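Local coordinates for trichothecene 3-O-acetyltransferase (Gibberella zeae, PDB 2RKV), which transfers an acetyl group, probably from acetyl-coenzyme A to the 3-hydroxyl of trichothecene mycotoxins such as T-2 toxin, as a member of the BAHD acyltransferase superfamily, at residues L17-Q22 and R119-I124; F111-I116 and I404-E409; V53-G58 and K134-L139. All coordinates share one frame; numbering follows the deposited sequence. Where two conformers were deposited one is given.

Contact 1: residues L17-Q22 and R119-I124. With ZBA (12,13-Epoxytrichothec-9-ene-3,4,8,15-tetrol-4,15-diacetate-8-isovalerate), chain D.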
loop_
_atom_site.group_PDB
_atom_site.type_symbol
_atom_site.label_atom_id
_atom_site.label_comp_id
_atom_site.label_asym_id
_atom_site.label_seq_id
_atom_site.Cartn_x
_atom_site.Cartn_y
_atom_site.Cartn_z
ATOM N N LEU A 17 -9.121 7.789 5.584
ATOM C CA LEU A 17 -10.176 7.395 6.524
ATOM C C LEU A 17 -11.303 6.548 5.928
ATOM O O LEU A 17 -12.078 5.943 6.675
ATOM C CB LEU A 17 -10.744 8.620 7.259
ATOM C CG LEU A 17 -9.879 9.232 8.370
ATOM C CD1 LEU A 17 -10.531 10.482 8.919
ATOM C CD2 LEU A 17 -9.649 8.219 9.486
ATOM N N SER A 18 -11.383 6.479 4.596
ATOM C CA SER A 18 -12.450 5.719 3.921
ATOM C C SER A 18 -11.971 4.424 3.232
ATOM O O SER A 18 -12.776 3.688 2.634
ATOM C CB SER A 18 -13.161 6.615 2.897
ATOM O OG SER A 18 -12.247 7.084 1.919
ATOM N N ILE A 19 -10.676 4.145 3.340
ATOM C CA ILE A 19 -10.023 3.084 2.574
ATOM C C ILE A 19 -9.515 1.963 3.482
ATOM O O ILE A 19 -9.065 2.226 4.596
ATOM C CB ILE A 19 -8.825 3.658 1.768
ATOM C CG1 ILE A 19 -9.322 4.552 0.624
ATOM C CG2 ILE A 19 -7.928 2.546 1.224
ATOM C CD1 ILE A 19 -8.198 5.337 -0.064
ATOM N N TYR A 20 -9.595 0.731 2.984
ATOM C CA TYR A 20 -8.902 -0.409 3.576
ATOM C C TYR A 20 -7.810 -0.936 2.653
ATOM O O TYR A 20 -8.057 -1.199 1.466
ATOM C CB TYR A 20 -9.883 -1.532 3.912
ATOM C CG TYR A 20 -10.581 -1.315 5.229
ATOM C CD1 TYR A 20 -11.712 -0.505 5.318
ATOM C CD2 TYR A 20 -10.090 -1.903 6.396
ATOM C CE1 TYR A 20 -12.350 -0.295 6.546
ATOM C CE2 TYR A 20 -10.723 -1.706 7.626
ATOM C CZ TYR A 20 -11.839 -0.899 7.694
ATOM O OH TYR A 20 -12.454 -0.706 8.911
ATOM N N THR A 21 -6.603 -1.091 3.200
ATOM C CA THR A 21 -5.498 -1.733 2.484
ATOM C C THR A 21 -5.591 -3.244 2.646
ATOM O O THR A 21 -5.624 -3.739 3.776
ATOM C CB THR A 21 -4.126 -1.277 3.022
ATOM O OG1 THR A 21 -4.025 0.151 2.933
ATOM C CG2 THR A 21 -2.983 -1.934 2.231
ATOM N N GLN A 22 -5.620 -3.970 1.526
ATOM C CA GLN A 22 -5.696 -5.435 1.546
ATOM C C GLN A 22 -4.397 -6.068 1.069
ATOM O O GLN A 22 -3.737 -5.556 0.170
ATOM C CB GLN A 22 -6.823 -5.947 0.639
ATOM C CG GLN A 22 -8.177 -5.280 0.842
ATOM C CD GLN A 22 -9.069 -5.442 -0.370
ATOM O OE1 GLN A 22 -8.582 -5.509 -1.506
ATOM N NE2 GLN A 22 -10.379 -5.490 -0.145
ATOM N N ARG A 119 -13.622 -7.242 3.552
ATOM C CA ARG A 119 -14.234 -5.940 3.298
ATOM C C ARG A 119 -13.586 -5.350 2.046
ATOM O O ARG A 119 -12.419 -5.606 1.776
ATOM C CB ARG A 119 -14.024 -4.998 4.495
ATOM C CG ARG A 119 -14.551 -3.580 4.272
ATOM C CD ARG A 119 -14.801 -2.876 5.586
ATOM N NE ARG A 119 -15.212 -1.486 5.407
ATOM C CZ ARG A 119 -15.789 -0.747 6.355
ATOM N NH1 ARG A 119 -16.116 0.513 6.111
ATOM N NH2 ARG A 119 -16.056 -1.274 7.544
ATOM N N LYS A 120 -14.346 -4.563 1.291
ATOM C CA LYS A 120 -13.806 -3.937 0.080
ATOM C C LYS A 120 -12.776 -2.860 0.403
ATOM O O LYS A 120 -12.787 -2.275 1.490
ATOM C CB LYS A 120 -14.934 -3.364 -0.778
ATOM C CG LYS A 120 -15.787 -4.442 -1.442
ATOM C CD LYS A 120 -17.010 -3.855 -2.152
ATOM C CE LYS A 120 -16.607 -2.943 -3.307
ATOM N NZ LYS A 120 -15.970 -3.700 -4.422
ATOM N N THR A 121 -11.880 -2.611 -0.549
ATOM C CA THR A 121 -10.892 -1.546 -0.447
ATOM C C THR A 121 -11.545 -0.164 -0.353
ATOM O O THR A 121 -11.172 0.663 0.490
ATOM C CB THR A 121 -9.953 -1.578 -1.665
ATOM O OG1 THR A 121 -9.185 -2.787 -1.641
ATOM C CG2 THR A 121 -9.019 -0.377 -1.652
ATOM N N LEU A 122 -12.514 0.077 -1.232
ATOM C CA LEU A 122 -13.161 1.371 -1.335
ATOM C C LEU A 122 -14.503 1.371 -0.605
ATOM O O LEU A 122 -15.087 0.305 -0.400
ATOM C CB LEU A 122 -13.337 1.753 -2.814
ATOM C CG LEU A 122 -12.035 1.810 -3.625
ATOM C CD1 LEU A 122 -12.302 2.008 -5.125
ATOM C CD2 LEU A 122 -11.056 2.873 -3.093
ATOM N N PRO A 123 -14.986 2.568 -0.196
ATOM C CA PRO A 123 -16.276 2.695 0.488
ATOM C C PRO A 123 -17.445 2.524 -0.484
ATOM O O PRO A 123 -18.198 3.472 -0.735
ATOM C CB PRO A 123 -16.232 4.119 1.050
ATOM C CG PRO A 123 -15.368 4.865 0.094
ATOM C CD PRO A 123 -14.310 3.876 -0.336
ATOM N N ILE A 124 -17.568 1.317 -1.023
ATOM C CA ILE A 124 -18.575 0.978 -2.020
ATOM C C ILE A 124 -19.353 -0.225 -1.509
ATOM O O ILE A 124 -18.762 -1.199 -1.043
ATOM C CB ILE A 124 -17.922 0.629 -3.395
ATOM C CG1 ILE A 124 -17.229 1.858 -3.994
ATOM C CG2 ILE A 124 -18.964 0.042 -4.375
ATOM C CD1 ILE A 124 -16.290 1.553 -5.152
HETATM O O18 ZBA D . -6.432 6.791 -5.103
HETATM C C44 ZBA D . -6.996 6.651 -4.096
HETATM C C45 ZBA D . -8.280 7.292 -3.711
HETATM C C46 ZBA D . -9.394 6.354 -3.782
HETATM C C48 ZBA D . -9.530 5.830 -5.117
HETATM C C47 ZBA D . -10.767 6.892 -3.521
HETATM O O17 ZBA D . -6.532 5.824 -3.153
HETATM C C31 ZBA D . -5.430 4.941 -3.410
HETATM C C30 ZBA D . -4.113 5.610 -3.196
HETATM C C32 ZBA D . -5.671 3.750 -2.561
HETATM C C39 ZBA D . -6.940 2.998 -2.894
HETATM C C33 ZBA D . -4.868 3.425 -1.596
HETATM C C34 ZBA D . -3.630 4.158 -1.249
HETATM O O10 ZBA D . -2.575 3.411 -1.887
HETATM C C29 ZBA D . -3.586 5.611 -1.761
HETATM C C38 ZBA D . -4.503 6.454 -0.882
HETATM O O12 ZBA D . -4.995 7.570 -1.605
HETATM C C40 ZBA D . -5.152 8.752 -1.032
HETATM C C41 ZBA D . -5.712 9.743 -2.024
HETATM O O13 ZBA D . -4.894 9.034 0.039
HETATM C C28 ZBA D . -2.097 6.151 -1.668
HETATM C C37 ZBA D . -1.952 7.648 -2.002
HETATM C C35 ZBA D . -1.249 5.250 -2.557
HETATM C C25 ZBA D . -1.292 3.959 -1.825
HETATM C C36 ZBA D . -0.757 5.486 -3.885
HETATM O O11 ZBA D . 0.078 5.748 -2.782
HETATM C C27 ZBA D . -1.484 5.776 -0.278
HETATM C C26 ZBA D . -0.907 4.382 -0.442
HETATM O O16 ZBA D . -1.348 3.485 0.538
HETATM O O14 ZBA D . -0.391 6.679 -0.082
HETATM C C42 ZBA D . 0.100 7.079 1.085
HETATM O O15 ZBA D . 1.014 7.833 1.169
HETATM C C43 ZBA D . -0.575 6.445 2.186
HETATM O O HOH W 1 -14.275 1.847 3.650
#
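Tyr20 and Arg119 join the start of strand 20-28 to the loop 119-124. From its CB, 3.9 Å from Lys120 O, the Tyr20 ring crosses the arginine at a slant, CG lying anti to the carbonyl carbon (chi1 -82°). Ring atom CD1 comes 3.6 Å from Arg119 NE. CE1 sits 3.3 Å from that same NE, over one face of the guanidinium near its rim. The two planes are 36° apart, and Arg119 CD adds a CH-pi contact over the tyrosine face. At the tip, Tyr20 OH is hydrogen-bonded to Pro135 O, while Arg119 NH2 donates to Pro133 O. Tyr20 N donates almost straight to a lone pair of Thr121 O at 3.0 Å, and Gln22 NE2 donates to Arg119 O at 2.8 Å, within its own amide plane. Tyr20 O is buried with no hydrogen-bond donor, met by the Thr121 CA-H (CA to O 3.4 Å). Ile19 CD1 lies 3.5 Å from the ester oxygen O17 of T-2, and Leu122 CD2 touches its isovalerate, so both segments line the toxin pocket. The loop, which follows helix 113-116, thus closes on strand 20-28, whose neighbour 147-155 packs Asn153 and Gln155 against Tyr20.

Contact 2: residues F111-I116 and I404-E409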
loop_
_atom_site.group_PDB
_atom_site.type_symbol
_atom_site.label_atom_id
_atom_site.label_comp_id
_atom_site.label_asym_id
_atom_site.label_seq_id
_atom_site.Cartn_x
_atom_site.Cartn_y
_atom_site.Cartn_z
ATOM N N PHE A 111 -7.364 -13.095 -7.161
ATOM C CA PHE A 111 -7.514 -12.609 -5.788
ATOM C C PHE A 111 -8.630 -11.566 -5.777
ATOM O O PHE A 111 -8.392 -10.372 -5.573
ATOM C CB PHE A 111 -6.199 -11.996 -5.264
ATOM C CG PHE A 111 -5.066 -12.966 -5.139
ATOM C CD1 PHE A 111 -4.798 -13.595 -3.917
ATOM C CD2 PHE A 111 -4.244 -13.246 -6.232
ATOM C CE1 PHE A 111 -3.729 -14.490 -3.789
ATOM C CE2 PHE A 111 -3.179 -14.140 -6.119
ATOM C CZ PHE A 111 -2.914 -14.761 -4.894
ATOM N N ASP A 112 -9.855 -12.022 -6.016
ATOM C CA ASP A 112 -10.995 -11.127 -6.116
ATOM C C ASP A 112 -11.400 -10.682 -4.709
ATOM O O ASP A 112 -11.773 -11.514 -3.889
ATOM C CB ASP A 112 -12.143 -11.866 -6.821
ATOM C CG ASP A 112 -13.365 -10.987 -7.061
ATOM O OD1 ASP A 112 -13.482 -9.902 -6.462
ATOM O OD2 ASP A 112 -14.226 -11.409 -7.873
ATOM N N GLU A 113 -11.317 -9.381 -4.428
ATOM C CA GLU A 113 -11.594 -8.884 -3.069
ATOM C C GLU A 113 -12.997 -9.277 -2.603
ATOM O O GLU A 113 -13.229 -9.430 -1.414
ATOM C CB GLU A 113 -11.432 -7.366 -2.959
ATOM C CG GLU A 113 -12.444 -6.573 -3.796
ATOM C CD GLU A 113 -12.509 -5.101 -3.443
ATOM O OE1 GLU A 113 -11.806 -4.663 -2.496
ATOM O OE2 GLU A 113 -13.269 -4.367 -4.124
ATOM N N ASN A 114 -13.927 -9.432 -3.543
ATOM C CA ASN A 114 -15.298 -9.790 -3.178
ATOM C C ASN A 114 -15.420 -11.229 -2.683
ATOM O O ASN A 114 -16.357 -11.562 -1.945
ATOM C CB ASN A 114 -16.243 -9.510 -4.350
ATOM C CG ASN A 114 -16.222 -8.052 -4.769
ATOM O OD1 ASN A 114 -15.952 -7.733 -5.928
ATOM N ND2 ASN A 114 -16.473 -7.159 -3.825
ATOM N N ILE A 115 -14.446 -12.062 -3.054
ATOM C CA ILE A 115 -14.445 -13.483 -2.732
ATOM C C ILE A 115 -13.484 -13.801 -1.576
ATOM O O ILE A 115 -13.819 -14.601 -0.692
ATOM C CB ILE A 115 -14.094 -14.323 -3.985
ATOM C CG1 ILE A 115 -15.107 -14.038 -5.104
ATOM C CG2 ILE A 115 -14.041 -15.831 -3.663
ATOM C CD1 ILE A 115 -14.755 -14.694 -6.426
ATOM N N ILE A 116 -12.300 -13.183 -1.579
ATOM C CA ILE A 116 -11.252 -13.574 -0.622
ATOM C C ILE A 116 -10.866 -12.515 0.439
ATOM O O ILE A 116 -10.024 -12.789 1.300
ATOM C CB ILE A 116 -9.989 -14.178 -1.343
ATOM C CG1 ILE A 116 -9.419 -13.234 -2.414
ATOM C CG2 ILE A 116 -10.334 -15.534 -2.000
ATOM C CD1 ILE A 116 -8.835 -11.938 -1.900
ATOM N N ILE A 404 -7.422 -7.774 -6.320
ATOM C CA ILE A 404 -7.994 -6.884 -7.320
ATOM C C ILE A 404 -9.224 -6.162 -6.751
ATOM O O ILE A 404 -9.993 -6.732 -5.968
ATOM C CB ILE A 404 -8.343 -7.655 -8.629
ATOM C CG1 ILE A 404 -8.529 -6.689 -9.803
ATOM C CG2 ILE A 404 -9.559 -8.576 -8.442
ATOM C CD1 ILE A 404 -8.485 -7.372 -11.171
ATOM N N PHE A 405 -9.380 -4.904 -7.136
ATOM C CA PHE A 405 -10.566 -4.130 -6.821
ATOM C C PHE A 405 -10.909 -3.262 -8.033
ATOM O O PHE A 405 -10.435 -3.547 -9.145
ATOM C CB PHE A 405 -10.409 -3.336 -5.505
ATOM C CG PHE A 405 -9.291 -2.312 -5.497
ATOM C CD1 PHE A 405 -9.589 -0.951 -5.449
ATOM C CD2 PHE A 405 -7.947 -2.704 -5.464
ATOM C CE1 PHE A 405 -8.569 0.019 -5.413
ATOM C CE2 PHE A 405 -6.915 -1.743 -5.423
ATOM C CZ PHE A 405 -7.237 -0.374 -5.394
ATOM N N GLU A 406 -11.744 -2.244 -7.843
ATOM C CA GLU A 406 -12.111 -1.378 -8.963
ATOM C C GLU A 406 -10.850 -0.782 -9.583
ATOM O O GLU A 406 -9.917 -0.420 -8.863
ATOM C CB GLU A 406 -13.052 -0.254 -8.518
ATOM C CG GLU A 406 -14.481 -0.705 -8.195
ATOM C CD GLU A 406 -14.640 -1.295 -6.790
ATOM O OE1 GLU A 406 -13.668 -1.264 -5.995
ATOM O OE2 GLU A 406 -15.751 -1.788 -6.486
ATOM N N PRO A 407 -10.810 -0.691 -10.925
ATOM C CA PRO A 407 -9.707 0.022 -11.554
ATOM C C PRO A 407 -9.662 1.466 -11.067
ATOM O O PRO A 407 -10.710 2.099 -10.894
ATOM C CB PRO A 407 -10.066 -0.030 -13.048
ATOM C CG PRO A 407 -10.909 -1.240 -13.183
ATOM C CD PRO A 407 -11.736 -1.256 -11.924
ATOM N N VAL A 408 -8.452 1.954 -10.819
ATOM C CA VAL A 408 -8.213 3.338 -10.444
ATOM C C VAL A 408 -7.075 3.805 -11.337
ATOM O O VAL A 408 -5.913 3.451 -11.105
ATOM C CB VAL A 408 -7.798 3.472 -8.953
ATOM C CG1 VAL A 408 -7.519 4.929 -8.593
ATOM C CG2 VAL A 408 -8.868 2.884 -8.029
ATOM N N GLU A 409 -7.410 4.572 -12.373
ATOM C CA GLU A 409 -6.420 4.894 -13.406
ATOM C C GLU A 409 -5.144 5.495 -12.828
ATOM O O GLU A 409 -5.196 6.448 -12.046
ATOM C CB GLU A 409 -6.999 5.827 -14.475
ATOM C CG GLU A 409 -6.092 5.908 -15.698
ATOM C CD GLU A 409 -6.562 6.893 -16.745
ATOM O OE1 GLU A 409 -7.596 7.566 -16.532
ATOM O OE2 GLU A 409 -5.879 6.990 -17.782
HETATM O O HOH W 2 -13.170 -1.738 -3.450
#
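Phe111 and Ile404 open a single beta bridge, centred on Asp112 and Ile404, that ties the N-terminal turn of helix 113-116 to segment 404-409. This segment belongs to the connection that leaves strand 399-401 of the five-stranded sheet for strand 411-414 of the seven-stranded one, so the bridge lies on the crossing between the two sheets of this BAHD-type fold. Two backbone bonds make it: Ile404 N donates to Phe111 O at 2.9 Å, and Glu113 N reaches Ile404 O in a weaker bond of 3.3 Å.

The van der Waals contacts are few. Ile404 CG2 rests 3.7 Å from Asp112 CA, and Phe405 presents its CB to the Glu113 carboxylate, with OE2 at 3.3 Å, while its ring leads away to meet Trp231 and to lie about 4 Å, at nearest atoms, from the bound toxin.

Charge is the third element. Glu113 CG stands between its own N and carbonyl carbon (chi1 65°), and the chain beyond it is extended, which brings OE2 within 3.6 Å of Glu406 OE1. The two carboxylates are turned 74° apart. Such a pair of like charges would repel, but Lys120 forms salt bridges to both glutamates, and one water donates to Glu113 OE2 and Glu406 OE1 at once. The other oxygen, Glu113 OE1, accepts from Thr121 N and Gln22 NE2, so the whole carboxylate is gripped.

The helix end completes the arrangement. Asp112 is its N-cap: its carbonyl O accepts from both Ile115 N and Ile116 N, and its OD1 takes the Asn114 N-H at 3.0 Å, the donor arriving 47° out of the carboxylate plane.

Contact 3: residues V53-G58 and K134-L139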
loop_
_atom_site.group_PDB
_atom_site.type_symbol
_atom_site.label_atom_id
_atom_site.label_comp_id
_atom_site.label_asym_id
_atom_site.label_seq_id
_atom_site.Cartn_x
_atom_site.Cartn_y
_atom_site.Cartn_z
ATOM N N VAL A 53 -2.122 -6.465 23.253
ATOM C CA VAL A 53 -2.307 -5.124 22.689
ATOM C C VAL A 53 -3.783 -4.944 22.344
ATOM O O VAL A 53 -4.194 -5.136 21.191
ATOM C CB VAL A 53 -1.400 -4.905 21.445
ATOM C CG1 VAL A 53 -1.503 -3.469 20.933
ATOM C CG2 VAL A 53 0.065 -5.245 21.782
ATOM N N PRO A 54 -4.608 -4.623 23.360
ATOM C CA PRO A 54 -6.060 -4.527 23.183
ATOM C C PRO A 54 -6.539 -3.679 21.994
ATOM O O PRO A 54 -7.548 -4.032 21.372
ATOM C CB PRO A 54 -6.540 -3.967 24.526
ATOM C CG PRO A 54 -5.534 -4.543 25.511
ATOM C CD PRO A 54 -4.219 -4.419 24.771
ATOM N N TRP A 55 -5.825 -2.604 21.651
ATOM C CA TRP A 55 -6.340 -1.705 20.616
ATOM C C TRP A 55 -6.443 -2.337 19.229
ATOM O O TRP A 55 -7.203 -1.843 18.393
ATOM C CB TRP A 55 -5.604 -0.355 20.577
ATOM C CG TRP A 55 -4.159 -0.415 20.166
ATOM C CD1 TRP A 55 -3.061 -0.285 20.979
ATOM C CD2 TRP A 55 -3.652 -0.561 18.828
ATOM N NE1 TRP A 55 -1.903 -0.358 20.229
ATOM C CE2 TRP A 55 -2.237 -0.537 18.911
ATOM C CE3 TRP A 55 -4.255 -0.724 17.569
ATOM C CZ2 TRP A 55 -1.415 -0.670 17.780
ATOM C CZ3 TRP A 55 -3.438 -0.858 16.443
ATOM C CH2 TRP A 55 -2.031 -0.834 16.561
ATOM N N VAL A 56 -5.710 -3.427 18.983
ATOM C CA VAL A 56 -5.789 -4.074 17.657
ATOM C C VAL A 56 -7.206 -4.607 17.359
ATOM O O VAL A 56 -7.574 -4.785 16.201
ATOM C CB VAL A 56 -4.720 -5.199 17.442
ATOM C CG1 VAL A 56 -3.303 -4.641 17.628
ATOM C CG2 VAL A 56 -4.967 -6.408 18.369
ATOM N N ALA A 57 -7.984 -4.856 18.411
ATOM C CA ALA A 57 -9.368 -5.324 18.276
ATOM C C ALA A 57 -10.376 -4.170 18.205
ATOM O O ALA A 57 -11.587 -4.397 18.194
ATOM C CB ALA A 57 -9.723 -6.277 19.436
ATOM N N GLY A 58 -9.868 -2.939 18.147
ATOM C CA GLY A 58 -10.710 -1.751 18.190
ATOM C C GLY A 58 -11.265 -1.341 16.835
ATOM O O GLY A 58 -11.143 -2.077 15.848
ATOM N N LYS A 134 -15.848 0.802 11.554
ATOM C CA LYS A 134 -14.607 0.695 10.800
ATOM C C LYS A 134 -13.564 -0.023 11.662
ATOM O O LYS A 134 -12.751 0.625 12.314
ATOM C CB LYS A 134 -14.083 2.083 10.401
ATOM C CG LYS A 134 -14.979 2.866 9.448
ATOM C CD LYS A 134 -14.435 4.278 9.264
ATOM N N PRO A 135 -13.589 -1.368 11.664
ATOM C CA PRO A 135 -12.614 -2.115 12.462
ATOM C C PRO A 135 -11.178 -1.762 12.060
ATOM O O PRO A 135 -10.900 -1.514 10.880
ATOM C CB PRO A 135 -12.916 -3.573 12.109
ATOM C CG PRO A 135 -14.382 -3.550 11.666
ATOM C CD PRO A 135 -14.504 -2.262 10.924
ATOM N N VAL A 136 -10.283 -1.727 13.039
ATOM C CA VAL A 136 -8.884 -1.409 12.788
ATOM C C VAL A 136 -8.270 -2.424 11.815
ATOM O O VAL A 136 -7.590 -2.046 10.852
ATOM C CB VAL A 136 -8.083 -1.359 14.109
ATOM C CG1 VAL A 136 -6.578 -1.376 13.840
ATOM C CG2 VAL A 136 -8.462 -0.119 14.886
ATOM N N ILE A 137 -8.506 -3.704 12.085
ATOM C CA ILE A 137 -8.061 -4.775 11.184
ATOM C C ILE A 137 -9.140 -5.828 11.012
ATOM O O ILE A 137 -9.951 -6.055 11.905
ATOM C CB ILE A 137 -6.735 -5.467 11.620
ATOM C CG1 ILE A 137 -6.769 -5.908 13.087
ATOM C CG2 ILE A 137 -5.528 -4.589 11.318
ATOM C CD1 ILE A 137 -5.747 -6.995 13.412
ATOM N N LEU A 138 -9.169 -6.441 9.830
ATOM C CA LEU A 138 -10.098 -7.525 9.535
ATOM C C LEU A 138 -9.335 -8.621 8.817
ATOM O O LEU A 138 -8.445 -8.329 8.018
ATOM C CB LEU A 138 -11.252 -7.044 8.650
ATOM C CG LEU A 138 -12.263 -6.057 9.241
ATOM C CD1 LEU A 138 -13.129 -5.467 8.143
ATOM C CD2 LEU A 138 -13.143 -6.729 10.290
ATOM N N LEU A 139 -9.681 -9.877 9.099
ATOM C CA LEU A 139 -8.966 -11.024 8.520
ATOM C C LEU A 139 -9.931 -11.990 7.830
ATOM O O LEU A 139 -11.092 -12.092 8.212
ATOM C CB LEU A 139 -8.197 -11.749 9.624
ATOM C CG LEU A 139 -7.249 -10.736 10.288
ATOM C CD1 LEU A 139 -7.674 -10.402 11.722
ATOM C CD2 LEU A 139 -5.786 -11.111 10.154
HETATM O O HOH W 3 -9.890 -4.467 14.846
#
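Val136 points its side chain at the 3-10 turn 54-57 and fits between the Trp55 indole and Gly58. With CG1 anti to its backbone N (chi1 166°), that methyl meets the indole edge near the ring plane, 4.1 Å from Trp55 CZ3, and the two side chains cross at about a right angle. The other methyl, CG2, lies against the glycine backbone, 3.5 Å from Gly58 O. One face of the indole is lined near its rim by Val53 CG1, just after helix 35-52, and by Val56 CG1 of the turn. Its NE1 donates to Met188 O, and Arg192 adds a cation-pi contact, so the ring is held beyond this contact as well. Ile137 touches the turn through CG1, which stands between N and the carbonyl carbon (chi1 50°) and lies 3.4 Å from Val56 O in the conformer given, one of two deposited.

The polar link runs through the backbone. Val136 N donates nearly straight to Gly58 O at 3.0 Å, although tilted 31° from the carbonyl plane. A water takes the Ile137 N-H at 3.2 Å and lies 2.7 Å from Val56 O and 2.9 Å from Gly58 O.

The contact thus fastens the turn between helix 35-52 and strand 59-63 to the beginning of strand 137-144. Its chemistry is that of a buried, uncharged joint: branched aliphatic groups meet an indole edge, while one direct N-H bond and one bridging water serve the carbonyls of Val56 and Gly58.

Contact 3 is wholly buried and uncharged, whereas contacts 1 and 2 are only partly buried and carry charged groups; contact 1 lines the toxin pocket, and contact 2 reaches it through Phe405. Contacts 1 and 3 belong to the same five-stranded sheet at different strands, 20-28 and 137-144. Contact 1 touches both of the others, contact 2 at its lysine end and contact 3 at its aromatic end, where Arg119 CB also packs 3.8 Å from Leu138 CD1. Contacts 2 and 3 do not touch, their nearest atoms being about 7 Å apart. Contact 2 spans the longest separation along the chain, about 290 residues, and lies at the crossing between the two large sheets; contacts 1 and 3 join parts of the N-terminal half.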